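Side-chain contacts in thermostable carboxypeptidase 1 (Pyrococcus furiosus, PDB 1KA2), which removes amino acids one at a time from the C-terminus of peptides with broad specificity, as a cobalt-dependent homodimeric metallopeptidase of the M32 family: residues A[291-294]-A[295-299]; A[423-426]-A[427-431]; A[435-438]-A[439-443]; A[454-457]-A[458-462]; A[465-468]-A[469-473]. All blocks are in the same frame, centred on the assembly; numbering follows the deposited sequence.

Interaction 1 (A[291-294]-A[295-299]); sequences GGVS and LGIHE. With MG (magnesium ion), chain B.
The H298 imidazole meets G292 CA and S294 O obliquely. The bare CA of G292 lets the backbone lie close to the ring, with G292 CA 3.9 Å from H298 CD2. Both ring nitrogens are bonded: ND1 to H273, a metal ligand, and NE2 to E277. H298 thus sits in the second shell of the metal site.

S294 is the N-cap of the helix that starts at L295. Its OG lies between its own backbone N and carbonyl carbon (chi1 68°), which turns it to the first turn. There it accepts a weak but straight bond from I297 N at 3.3 Å. E164 is the stronger partner of the hydroxyl. S294 O takes H298 N at 3.0 Å. V293 CG1 presses on I297 CG1 at 3.5 Å, a tight apolar contact.

E299 continues the helix and turns away from the cap. Its OE2 binds the magnesium ion at 2.1 Å. H269 and H273 of the HEXXH motif and three waters complete the site. L295, I297 and E299 pack on helix 421-440, while V293 and S294 touch helix 473-481.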
loop_
_atom_site.group_PDB
_atom_site.type_symbol
_atom_site.label_atom_id
_atom_site.label_comp_id
_atom_site.label_asym_id
_atom_site.label_seq_id
_atom_site.Cartn_x
_atom_site.Cartn_y
_atom_site.Cartn_z
ATOM N N GLY A 291 -3.188 -15.096 13.835
ATOM C CA GLY A 291 -1.888 -15.146 13.171
ATOM C C GLY A 291 -0.896 -16.221 13.601
ATOM O O GLY A 291 -0.882 -16.642 14.756
ATOM N N GLY A 292 -0.046 -16.651 12.671
ATOM C CA GLY A 292 0.943 -17.681 12.967
ATOM C C GLY A 292 1.724 -17.441 14.248
ATOM O O GLY A 292 2.203 -16.343 14.498
ATOM N N VAL A 293 1.892 -18.486 15.049
ATOM C CA VAL A 293 2.578 -18.338 16.319
ATOM C C VAL A 293 4.093 -18.069 16.309
ATOM O O VAL A 293 4.595 -17.429 17.215
ATOM C CB VAL A 293 2.247 -19.549 17.268
ATOM C CG1 VAL A 293 3.073 -20.809 16.875
ATOM C CG2 VAL A 293 2.484 -19.127 18.710
ATOM N N SER A 294 4.819 -18.534 15.300
ATOM C CA SER A 294 6.260 -18.309 15.279
ATOM C C SER A 294 6.897 -18.609 13.945
ATOM O O SER A 294 6.272 -19.191 13.069
ATOM C CB SER A 294 6.948 -19.188 16.328
ATOM O OG SER A 294 6.837 -20.540 15.937
ATOM N N LEU A 295 8.165 -18.233 13.813
ATOM C CA LEU A 295 8.919 -18.501 12.588
ATOM C C LEU A 295 9.012 -19.984 12.300
ATOM O O LEU A 295 8.946 -20.399 11.145
ATOM C CB LEU A 295 10.348 -17.966 12.692
ATOM C CG LEU A 295 10.579 -16.462 12.759
ATOM C CD1 LEU A 295 12.103 -16.165 12.792
ATOM C CD2 LEU A 295 9.904 -15.836 11.535
ATOM N N GLY A 296 9.204 -20.781 13.348
ATOM C CA GLY A 296 9.329 -22.217 13.146
ATOM C C GLY A 296 8.063 -22.922 12.690
ATOM O O GLY A 296 8.088 -23.755 11.792
ATOM N N ILE A 297 6.939 -22.592 13.305
ATOM C CA ILE A 297 5.681 -23.213 12.891
ATOM C C ILE A 297 5.353 -22.711 11.480
ATOM O O ILE A 297 4.830 -23.458 10.653
ATOM C CB ILE A 297 4.514 -22.865 13.856
ATOM C CG1 ILE A 297 4.891 -23.286 15.281
ATOM C CG2 ILE A 297 3.227 -23.584 13.416
ATOM C CD1 ILE A 297 5.187 -24.762 15.423
ATOM N N HIS A 298 5.665 -21.444 11.195
ATOM C CA HIS A 298 5.373 -20.906 9.865
ATOM C C HIS A 298 6.169 -21.652 8.806
ATOM O O HIS A 298 5.637 -22.012 7.766
ATOM C CB HIS A 298 5.667 -19.405 9.787
ATOM C CG HIS A 298 4.464 -18.579 9.440
ATOM N ND1 HIS A 298 3.883 -18.595 8.190
ATOM C CD2 HIS A 298 3.719 -17.730 10.190
ATOM C CE1 HIS A 298 2.833 -17.791 8.184
ATOM N NE2 HIS A 298 2.712 -17.256 9.385
ATOM N N GLU A 299 7.443 -21.907 9.075
ATOM C CA GLU A 299 8.261 -22.640 8.120
ATOM C C GLU A 299 7.867 -24.116 8.026
ATOM O O GLU A 299 8.271 -24.810 7.097
ATOM C CB GLU A 299 9.743 -22.482 8.469
ATOM C CG GLU A 299 10.303 -21.135 8.003
ATOM C CD GLU A 299 10.517 -21.075 6.502
ATOM O OE1 GLU A 299 11.519 -21.585 5.988
ATOM O OE2 GLU A 299 9.680 -20.525 5.783
HETATM MG MG MG B . 9.423 -19.032 4.266
HETATM O O HOH W 1 9.420 -17.315 2.900
HETATM O O HOH W 2 10.064 -17.530 5.686
HETATM O O HOH W 3 11.633 -19.224 4.042
#

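Interaction 2 (A[423-426]-A[427-431]); sequences YTIG and TLLSA
T427 turns OG1 between its backbone N and carbonyl carbon (chi1 68°), which aims the hydroxyl back at T424 O. The bond is short, 2.6 Å between T427 OG1 and T424 O. It reaches the carbonyl from an angle of 125° at the oxygen. T424 O also accepts L428 N at 2.8 Å, nearly in line with the C=O bond. Two donors therefore grip one carbonyl oxygen. The i to i-3 hydroxyl bond is a common way for threonine and serine to settle inside a helix. S430 repeats it one turn on, with S430 OG donating to T427 O at 2.6 Å.

The backbone keeps its helical bonds, such as T427 N to Y423 O at 3.1 Å. On the apolar side, T424 and L428 lie alongside each other and point the same way. The methyl CG2 of T424 meets L428 CG at 3.8 Å. I425 and L429 form a similar side-by-side pair, though the exact place of L429 CD1 is doubtful.

The polar ends of the two threonines share one partner. T424 OG1 and T427 OG1 both bond to the side-chain amide of N360, on helix 359-375. Y423 reaches towards the metal site, where its ring lies against E299, a metal ligand, and makes a cation-pi contact with R351.

This buried part of helix 421-440 is packed on several sides. T424 and L428 rest on helix 169-192. Y423, T424 and T427 touch helix 359-375, and Y423, L429 and S430 touch helix 295-309.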
loop_
_atom_site.group_PDB
_atom_site.type_symbol
_atom_site.label_atom_id
_atom_site.label_comp_id
_atom_site.label_asym_id
_atom_site.label_seq_id
_atom_site.Cartn_x
_atom_site.Cartn_y
_atom_site.Cartn_z
ATOM N N TYR A 423 14.736 -22.076 10.731
ATOM C CA TYR A 423 14.578 -22.663 9.390
ATOM C C TYR A 423 14.615 -24.198 9.452
ATOM O O TYR A 423 13.806 -24.878 8.806
ATOM C CB TYR A 423 15.683 -22.204 8.418
ATOM C CG TYR A 423 15.595 -20.757 7.946
ATOM C CD1 TYR A 423 16.369 -19.761 8.541
ATOM C CD2 TYR A 423 14.779 -20.398 6.867
ATOM C CE1 TYR A 423 16.342 -18.452 8.071
ATOM C CE2 TYR A 423 14.748 -19.091 6.393
ATOM C CZ TYR A 423 15.532 -18.126 6.999
ATOM O OH TYR A 423 15.510 -16.834 6.543
ATOM N N THR A 424 15.565 -24.738 10.218
ATOM C CA THR A 424 15.709 -26.189 10.350
ATOM C C THR A 424 14.457 -26.755 11.011
ATOM O O THR A 424 13.956 -27.800 10.610
ATOM C CB THR A 424 16.968 -26.552 11.184
ATOM O OG1 THR A 424 18.138 -26.156 10.457
ATOM C CG2 THR A 424 17.030 -28.054 11.467
ATOM N N ILE A 425 13.950 -26.044 12.018
ATOM C CA ILE A 425 12.745 -26.457 12.736
ATOM C C ILE A 425 11.598 -26.656 11.752
ATOM O O ILE A 425 10.839 -27.626 11.852
ATOM C CB ILE A 425 12.316 -25.410 13.776
ATOM C CG1 ILE A 425 13.358 -25.347 14.895
ATOM C CG2 ILE A 425 10.920 -25.741 14.304
ATOM C CD1 ILE A 425 13.006 -24.368 16.003
ATOM N N GLY A 426 11.454 -25.714 10.818
ATOM C CA GLY A 426 10.408 -25.821 9.818
ATOM C C GLY A 426 10.580 -27.033 8.924
ATOM O O GLY A 426 9.618 -27.754 8.659
ATOM N N THR A 427 11.800 -27.260 8.439
ATOM C CA THR A 427 12.051 -28.418 7.568
ATOM C C THR A 427 11.702 -29.686 8.354
ATOM O O THR A 427 10.944 -30.535 7.885
ATOM C CB THR A 427 13.543 -28.520 7.140
ATOM O OG1 THR A 427 14.342 -28.839 8.289
ATOM C CG2 THR A 427 14.029 -27.191 6.553
ATOM N N LEU A 428 12.255 -29.800 9.560
ATOM C CA LEU A 428 12.005 -30.965 10.409
ATOM C C LEU A 428 10.513 -31.148 10.644
ATOM O O LEU A 428 9.945 -32.206 10.354
ATOM C CB LEU A 428 12.709 -30.814 11.759
ATOM C CG LEU A 428 14.227 -30.569 11.749
ATOM C CD1 LEU A 428 14.782 -30.863 13.129
ATOM C CD2 LEU A 428 14.921 -31.439 10.710
ATOM N N LEU A 429 9.877 -30.114 11.182
ATOM C CA LEU A 429 8.454 -30.181 11.441
ATOM C C LEU A 429 7.602 -30.553 10.223
ATOM O O LEU A 429 6.519 -31.129 10.384
ATOM C CB LEU A 429 7.955 -28.849 12.001
ATOM C CG LEU A 429 8.021 -28.681 13.510
ATOM C CD1 LEU A 429 9.467 -28.737 13.943
ATOM C CD2 LEU A 429 7.385 -27.361 13.919
ATOM N N SER A 430 8.055 -30.207 9.016
ATOM C CA SER A 430 7.265 -30.510 7.812
ATOM C C SER A 430 7.191 -32.017 7.582
ATOM O O SER A 430 6.190 -32.540 7.063
ATOM C CB SER A 430 7.830 -29.826 6.550
ATOM O OG SER A 430 9.037 -30.425 6.097
ATOM N N ALA A 431 8.261 -32.701 7.981
ATOM C CA ALA A 431 8.351 -34.152 7.851
ATOM C C ALA A 431 7.409 -34.800 8.863
ATOM O O ALA A 431 6.576 -35.626 8.507
ATOM C CB ALA A 431 9.781 -34.612 8.103
#

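Interaction 3 (A[435-438]-A[439-443]); sequences YHIK and KDIPD
K438 runs from the last turn of helix 421-440 towards P442. Its CB sits beside the start of the next residue, K439. CG is anti to the K438 backbone N (chi1 -172°), and the chain bends at chi2 before running on extended. CE then comes 3.9 Å from P442 O. At the tip, NZ gives that carbonyl a weak bond of 3.4 Å. The stronger partner of NZ is E445, in a salt bridge. The lysine therefore spans the gap between this helix and the following one.

The contact is the C-terminal end of a helix. I441 is the first residue to leave helical backbone angles, yet I441 N still donates to I437 O at 2.7 Å. P442 has no N-H to offer. Instead its CA approaches K438 O at 3.3 Å in a CA-H...O contact.

The side chains of I437 and I441 meet at a slant, with I437 CG1 3.7 Å from I441 CD1. I437 also packs on I456 and W459 of helix 454-465, and on F444.

On the more polar side, H436 and K439 lie side by side and point the same way. H436 ND1 and K439 NZ are 4.0 Å apart. H436 NE2 bonds to E483. If the histidine were charged, the lysine would probably disfavour it while E483 would support it. D440 OD2 is hydrogen-bonded to W459 NE1 of helix 454-465.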
loop_
_atom_site.group_PDB
_atom_site.type_symbol
_atom_site.label_atom_id
_atom_site.label_comp_id
_atom_site.label_asym_id
_atom_site.label_seq_id
_atom_site.Cartn_x
_atom_site.Cartn_y
_atom_site.Cartn_z
ATOM N N TYR A 435 3.769 -37.380 8.310
ATOM C CA TYR A 435 3.412 -38.707 8.808
ATOM C C TYR A 435 2.147 -38.696 9.649
ATOM O O TYR A 435 1.404 -39.672 9.663
ATOM C CB TYR A 435 4.581 -39.316 9.589
ATOM C CG TYR A 435 5.718 -39.723 8.672
ATOM C CD1 TYR A 435 6.966 -39.112 8.753
ATOM C CD2 TYR A 435 5.514 -40.667 7.666
ATOM C CE1 TYR A 435 7.986 -39.423 7.848
ATOM C CE2 TYR A 435 6.525 -40.985 6.754
ATOM C CZ TYR A 435 7.756 -40.355 6.848
ATOM O OH TYR A 435 8.734 -40.628 5.912
ATOM N N HIS A 436 1.891 -37.592 10.339
ATOM C CA HIS A 436 0.688 -37.494 11.141
ATOM C C HIS A 436 -0.543 -37.339 10.250
ATOM O O HIS A 436 -1.622 -37.842 10.576
ATOM C CB HIS A 436 0.804 -36.327 12.114
ATOM C CG HIS A 436 1.640 -36.641 13.316
ATOM N ND1 HIS A 436 1.160 -37.369 14.384
ATOM C CD2 HIS A 436 2.939 -36.380 13.592
ATOM C CE1 HIS A 436 2.128 -37.544 15.264
ATOM N NE2 HIS A 436 3.219 -36.955 14.808
ATOM N N ILE A 437 -0.385 -36.656 9.120
ATOM C CA ILE A 437 -1.514 -36.487 8.214
ATOM C C ILE A 437 -1.649 -37.759 7.384
ATOM O O ILE A 437 -2.753 -38.152 7.007
ATOM C CB ILE A 437 -1.341 -35.252 7.274
ATOM C CG1 ILE A 437 -2.624 -35.040 6.463
ATOM C CG2 ILE A 437 -0.167 -35.452 6.336
ATOM C CD1 ILE A 437 -2.619 -33.805 5.608
ATOM N N LYS A 438 -0.514 -38.402 7.120
ATOM C CA LYS A 438 -0.479 -39.637 6.344
ATOM C C LYS A 438 -1.302 -40.700 7.069
ATOM O O LYS A 438 -1.734 -41.685 6.467
ATOM C CB LYS A 438 0.972 -40.100 6.183
ATOM C CG LYS A 438 1.159 -41.255 5.242
ATOM C CD LYS A 438 0.727 -40.908 3.831
ATOM C CE LYS A 438 0.957 -42.090 2.908
ATOM N NZ LYS A 438 0.489 -41.829 1.520
ATOM N N LYS A 439 -1.518 -40.480 8.365
ATOM C CA LYS A 439 -2.293 -41.382 9.207
ATOM C C LYS A 439 -3.793 -41.132 9.072
ATOM O O LYS A 439 -4.569 -42.073 8.926
ATOM C CB LYS A 439 -1.871 -41.224 10.672
ATOM C CG LYS A 439 -2.853 -41.808 11.678
ATOM C CD LYS A 439 -2.300 -41.801 13.101
ATOM C CE LYS A 439 -2.049 -40.393 13.618
ATOM N NZ LYS A 439 -1.398 -40.402 14.964
ATOM N N ASP A 440 -4.205 -39.868 9.123
ATOM C CA ASP A 440 -5.623 -39.538 8.998
ATOM C C ASP A 440 -6.081 -39.533 7.548
ATOM O O ASP A 440 -7.271 -39.641 7.272
ATOM C CB ASP A 440 -5.920 -38.173 9.620
ATOM C CG ASP A 440 -5.567 -38.121 11.083
ATOM O OD1 ASP A 440 -5.786 -39.140 11.764
ATOM O OD2 ASP A 440 -5.082 -37.072 11.554
ATOM N N ILE A 441 -5.129 -39.411 6.627
ATOM C CA ILE A 441 -5.428 -39.382 5.199
ATOM C C ILE A 441 -4.419 -40.259 4.457
ATOM O O ILE A 441 -3.523 -39.757 3.777
ATOM C CB ILE A 441 -5.332 -37.944 4.645
ATOM C CG1 ILE A 441 -6.121 -36.983 5.537
ATOM C CG2 ILE A 441 -5.860 -37.901 3.215
ATOM C CD1 ILE A 441 -6.001 -35.526 5.129
ATOM N N PRO A 442 -4.555 -41.590 4.579
ATOM C CA PRO A 442 -3.634 -42.517 3.912
ATOM C C PRO A 442 -3.601 -42.403 2.393
ATOM O O PRO A 442 -2.680 -42.907 1.754
ATOM C CB PRO A 442 -4.108 -43.888 4.397
ATOM C CG PRO A 442 -5.571 -43.673 4.667
ATOM C CD PRO A 442 -5.584 -42.323 5.339
ATOM N N ASP A 443 -4.596 -41.744 1.814
ATOM C CA ASP A 443 -4.637 -41.567 0.364
ATOM C C ASP A 443 -4.137 -40.155 0.028
ATOM O O ASP A 443 -4.584 -39.519 -0.934
ATOM C CB ASP A 443 -6.063 -41.779 -0.150
ATOM C CG ASP A 443 -7.041 -40.758 0.402
ATOM O OD1 ASP A 443 -6.876 -40.342 1.567
ATOM O OD2 ASP A 443 -7.986 -40.381 -0.326
#

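Interaction 4 (A[454-457]-A[458-462]); sequences DPIK and AWLRE
I456 and L460 lie side by side on one face of an alpha helix, pointing the same way. This is the i to i+4 pairing of helix 454-465, at its N-terminal end. I456 CG2 touches L460 CD2 at 3.9 Å. CG2 stands anti to the I456 backbone N, beside the carbonyl carbon, which carries this methyl towards the next turn. The chi2 of L460 is nearly eclipsed (-13°), so the exact place of CD2, and its close approach to I456 O, is less sure. The other branch, CD1, lies in the plane of the W459 indole, at its edge.

Helical backbone bonds hold these residues in place. A458 N donates to D454 O and W459 N to P455 O. L460 N donates to I456 O, and R461 N to K457 O. P455 can serve only as an acceptor here, as a proline in the first turn has no N-H to give.

W459 has CG anti to its own N (chi1 -172°), which swings the indole away from the 454-457 turn. Its NE1 is already taken by D440. Its ring also makes a cation-pi contact with K463.

The apolar face continues outward. I456 touches F304 on helix 295-309 and F444 on helix 444-450. L460 touches Q301 and F304.

On another side, K457 bends at chi3 and packs on W305. Its amino group bonds to F223 O, and K457 NZ also forms a salt bridge with D454 OD1 at 3.6 Å.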
loop_
_atom_site.group_PDB
_atom_site.type_symbol
_atom_site.label_atom_id
_atom_site.label_comp_id
_atom_site.label_asym_id
_atom_site.label_seq_id
_atom_site.Cartn_x
_atom_site.Cartn_y
_atom_site.Cartn_z
ATOM N N ASP A 454 -8.543 -29.861 -0.590
ATOM C CA ASP A 454 -9.394 -29.417 0.500
ATOM C C ASP A 454 -9.219 -30.206 1.794
ATOM O O ASP A 454 -9.055 -29.616 2.859
ATOM C CB ASP A 454 -10.863 -29.413 0.067
ATOM C CG ASP A 454 -11.168 -28.311 -0.930
ATOM O OD1 ASP A 454 -10.352 -27.370 -1.049
ATOM O OD2 ASP A 454 -12.224 -28.373 -1.590
ATOM N N PRO A 455 -9.254 -31.550 1.731
ATOM C CA PRO A 455 -9.081 -32.287 2.991
ATOM C C PRO A 455 -7.734 -32.028 3.673
ATOM O O PRO A 455 -7.639 -32.022 4.904
ATOM C CB PRO A 455 -9.279 -33.754 2.577
ATOM C CG PRO A 455 -8.962 -33.764 1.100
ATOM C CD PRO A 455 -9.564 -32.464 0.619
ATOM N N ILE A 456 -6.701 -31.809 2.866
ATOM C CA ILE A 456 -5.365 -31.536 3.386
ATOM C C ILE A 456 -5.295 -30.132 3.967
ATOM O O ILE A 456 -4.615 -29.899 4.965
ATOM C CB ILE A 456 -4.307 -31.680 2.282
ATOM C CG1 ILE A 456 -4.186 -33.157 1.901
ATOM C CG2 ILE A 456 -2.960 -31.090 2.751
ATOM C CD1 ILE A 456 -3.304 -33.411 0.712
ATOM N N LYS A 457 -5.994 -29.199 3.328
ATOM C CA LYS A 457 -6.024 -27.826 3.802
ATOM C C LYS A 457 -6.797 -27.781 5.117
ATOM O O LYS A 457 -6.413 -27.079 6.053
ATOM C CB LYS A 457 -6.693 -26.912 2.760
ATOM C CG LYS A 457 -5.853 -26.692 1.501
ATOM C CD LYS A 457 -6.701 -26.259 0.315
ATOM C CE LYS A 457 -7.364 -24.914 0.542
ATOM N NZ LYS A 457 -8.217 -24.512 -0.615
ATOM N N ALA A 458 -7.879 -28.545 5.189
ATOM C CA ALA A 458 -8.711 -28.584 6.390
ATOM C C ALA A 458 -7.996 -29.280 7.559
ATOM O O ALA A 458 -8.174 -28.906 8.720
ATOM C CB ALA A 458 -10.034 -29.294 6.077
ATOM N N TRP A 459 -7.188 -30.291 7.249
ATOM C CA TRP A 459 -6.456 -31.013 8.293
ATOM C C TRP A 459 -5.479 -30.038 8.936
ATOM O O TRP A 459 -5.355 -29.989 10.156
ATOM C CB TRP A 459 -5.687 -32.196 7.693
ATOM C CG TRP A 459 -5.060 -33.095 8.712
ATOM C CD1 TRP A 459 -5.585 -34.252 9.221
ATOM C CD2 TRP A 459 -3.777 -32.932 9.329
ATOM N NE1 TRP A 459 -4.705 -34.821 10.110
ATOM C CE2 TRP A 459 -3.587 -34.032 10.196
ATOM C CE3 TRP A 459 -2.769 -31.965 9.232
ATOM C CZ2 TRP A 459 -2.429 -34.193 10.959
ATOM C CZ3 TRP A 459 -1.611 -32.126 9.994
ATOM C CH2 TRP A 459 -1.455 -33.233 10.846
ATOM N N LEU A 460 -4.790 -29.261 8.099
ATOM C CA LEU A 460 -3.838 -28.270 8.587
ATOM C C LEU A 460 -4.550 -27.214 9.437
ATOM O O LEU A 460 -4.032 -26.784 10.461
ATOM C CB LEU A 460 -3.111 -27.591 7.417
ATOM C CG LEU A 460 -1.725 -28.068 6.926
ATOM C CD1 LEU A 460 -1.074 -29.027 7.914
ATOM C CD2 LEU A 460 -1.856 -28.711 5.592
ATOM N N ARG A 461 -5.747 -26.811 9.021
ATOM C CA ARG A 461 -6.504 -25.803 9.763
ATOM C C ARG A 461 -6.801 -26.244 11.190
ATOM O O ARG A 461 -6.455 -25.556 12.149
ATOM C CB ARG A 461 -7.820 -25.491 9.041
ATOM C CG ARG A 461 -8.679 -24.443 9.727
ATOM C CD ARG A 461 -9.657 -23.843 8.736
ATOM N NE ARG A 461 -9.952 -22.447 9.052
ATOM C CZ ARG A 461 -10.430 -21.562 8.177
ATOM N NH1 ARG A 461 -10.677 -21.923 6.920
ATOM N NH2 ARG A 461 -10.648 -20.303 8.551
ATOM N N GLU A 462 -7.446 -27.398 11.319
ATOM C CA GLU A 462 -7.811 -27.939 12.621
ATOM C C GLU A 462 -6.621 -28.220 13.518
ATOM O O GLU A 462 -6.672 -27.958 14.722
ATOM C CB GLU A 462 -8.604 -29.237 12.455
ATOM C CG GLU A 462 -10.104 -29.065 12.540
ATOM C CD GLU A 462 -10.546 -28.485 13.868
ATOM O OE1 GLU A 462 -10.197 -29.066 14.926
ATOM O OE2 GLU A 462 -11.243 -27.448 13.851
#

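Interaction 5 (A[465-468]-A[469-473]); sequences HRWG and SIYPP
Two beta turns overlap: a type I turn from H465 to G468, and a type II' turn from W467 to I470, closed by I470 N to W467 O at 3.0 Å. G468 has positive phi (46°), as is usual at the second position of a type II' turn. A water bridges G468 O and Y471 N: it donates to G468 O at 3.1 Å and accepts from Y471 N, also at 3.1 Å.

W467 and I470 meet at an angle. I470 CD1 approaches the indole edge near its plane, 4.2 Å from W467 CE3. I470 CG1 is anti to its carbonyl carbon (chi1 -75°) and folds back over W467 O, 3.3 Å away. Y471 completes the apolar patch. Its ring edge faces W467 CE3, with Y471 CE1 at 4.3 Å, and I470 CG2 lies 3.3 Å above the centre of one face. R466 CG lies over the centre of one face of the indole. W467 NE1 gives a weak bond to E462 O, and R466 pairs with E462 in a salt bridge.

S469 points its hydroxyl elsewhere, to G291 O. The loop joins helix 454-465 to helix 473-481, for which P472 is the N-cap residue. It lies against helix 81-99, where S469, I470, Y471 and P472 pack on V89, Y82, E81 and R88.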
loop_
_atom_site.group_PDB
_atom_site.type_symbol
_atom_site.label_atom_id
_atom_site.label_comp_id
_atom_site.label_asym_id
_atom_site.label_seq_id
_atom_site.Cartn_x
_atom_site.Cartn_y
_atom_site.Cartn_z
ATOM N N HIS A 465 -3.418 -24.144 12.053
ATOM C CA HIS A 465 -3.942 -22.812 11.736
ATOM C C HIS A 465 -4.947 -22.093 12.649
ATOM O O HIS A 465 -4.651 -21.015 13.167
ATOM C CB HIS A 465 -4.495 -22.836 10.307
ATOM C CG HIS A 465 -3.518 -23.359 9.291
ATOM N ND1 HIS A 465 -3.855 -23.570 7.971
ATOM C CD2 HIS A 465 -2.212 -23.702 9.405
ATOM C CE1 HIS A 465 -2.797 -24.019 7.315
ATOM N NE2 HIS A 465 -1.789 -24.109 8.163
ATOM N N ARG A 466 -6.130 -22.669 12.835
ATOM C CA ARG A 466 -7.161 -22.022 13.642
ATOM C C ARG A 466 -6.708 -21.602 15.027
ATOM O O ARG A 466 -7.309 -20.720 15.635
ATOM C CB ARG A 466 -8.387 -22.925 13.778
ATOM C CG ARG A 466 -8.120 -24.232 14.520
ATOM C CD ARG A 466 -9.427 -24.966 14.830
ATOM N NE ARG A 466 -10.258 -24.180 15.739
ATOM C CZ ARG A 466 -11.472 -24.532 16.154
ATOM N NH1 ARG A 466 -12.024 -25.671 15.747
ATOM N NH2 ARG A 466 -12.135 -23.735 16.982
ATOM N N TRP A 467 -5.647 -22.230 15.527
ATOM C CA TRP A 467 -5.157 -21.916 16.859
ATOM C C TRP A 467 -4.395 -20.598 16.960
ATOM O O TRP A 467 -4.187 -20.085 18.062
ATOM C CB TRP A 467 -4.298 -23.074 17.382
ATOM C CG TRP A 467 -5.057 -24.370 17.386
ATOM C CD1 TRP A 467 -4.728 -25.519 16.725
ATOM C CD2 TRP A 467 -6.328 -24.614 18.006
ATOM N NE1 TRP A 467 -5.720 -26.456 16.885
ATOM C CE2 TRP A 467 -6.712 -25.926 17.668
ATOM C CE3 TRP A 467 -7.178 -23.847 18.810
ATOM C CZ2 TRP A 467 -7.915 -26.494 18.106
ATOM C CZ3 TRP A 467 -8.380 -24.413 19.248
ATOM C CH2 TRP A 467 -8.733 -25.724 18.892
ATOM N N GLY A 468 -3.999 -20.036 15.821
ATOM C CA GLY A 468 -3.264 -18.781 15.857
ATOM C C GLY A 468 -2.161 -18.788 16.905
ATOM O O GLY A 468 -1.354 -19.723 16.954
ATOM N N SER A 469 -2.143 -17.752 17.743
ATOM C CA SER A 469 -1.144 -17.598 18.792
ATOM C C SER A 469 -1.712 -17.862 20.180
ATOM O O SER A 469 -1.268 -17.269 21.166
ATOM C CB SER A 469 -0.559 -16.189 18.754
ATOM O OG SER A 469 0.047 -15.948 17.501
ATOM N N ILE A 470 -2.687 -18.756 20.257
ATOM C CA ILE A 470 -3.284 -19.084 21.539
ATOM C C ILE A 470 -2.272 -19.745 22.483
ATOM O O ILE A 470 -2.167 -19.374 23.651
ATOM C CB ILE A 470 -4.508 -20.007 21.341
ATOM C CG1 ILE A 470 -5.680 -19.174 20.810
ATOM C CG2 ILE A 470 -4.881 -20.686 22.645
ATOM C CD1 ILE A 470 -6.852 -19.987 20.319
ATOM N N TYR A 471 -1.522 -20.708 21.959
ATOM C CA TYR A 471 -0.538 -21.441 22.748
ATOM C C TYR A 471 0.878 -21.204 22.243
ATOM O O TYR A 471 1.079 -20.914 21.065
ATOM C CB TYR A 471 -0.822 -22.946 22.674
ATOM C CG TYR A 471 -2.266 -23.329 22.922
ATOM C CD1 TYR A 471 -3.113 -23.673 21.866
ATOM C CD2 TYR A 471 -2.786 -23.356 24.218
ATOM C CE1 TYR A 471 -4.444 -24.040 22.098
ATOM C CE2 TYR A 471 -4.112 -23.717 24.458
ATOM C CZ TYR A 471 -4.931 -24.059 23.395
ATOM O OH TYR A 471 -6.231 -24.433 23.641
ATOM N N PRO A 472 1.880 -21.333 23.130
ATOM C CA PRO A 472 3.268 -21.129 22.706
ATOM C C PRO A 472 3.587 -22.231 21.703
ATOM O O PRO A 472 2.877 -23.235 21.646
ATOM C CB PRO A 472 4.055 -21.290 24.007
ATOM C CG PRO A 472 3.063 -20.883 25.070
ATOM C CD PRO A 472 1.796 -21.536 24.589
ATOM N N PRO A 473 4.656 -22.071 20.910
ATOM C CA PRO A 473 5.021 -23.088 19.917
ATOM C C PRO A 473 5.004 -24.529 20.429
ATOM O O PRO A 473 4.362 -25.398 19.842
ATOM C CB PRO A 473 6.416 -22.659 19.481
ATOM C CG PRO A 473 6.359 -21.178 19.607
ATOM C CD PRO A 473 5.647 -20.979 20.930
HETATM O O HOH W 4 -1.013 -21.865 19.146
#

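In the fold
All five contacts are local, and along the chain they follow in series; none nests in or crosses another. Interaction 1 caps helix 295-309 where its glutamate enters the metal site. Interaction 2 lies on helix 421-440, packed against the start of helix 295-309. Interaction 3 ends helix 421-440, about 18 Å between centres from interaction 2. Interaction 4 begins helix 454-465 and touches interaction 3. Interactions 4 and 5 meet where helix 454-465 runs into the turn at 465-468. Interaction 5 then turns the chain towards helix 473-481 and comes back to touch interaction 1. Together they join the metal-site helices to the C-terminal helices.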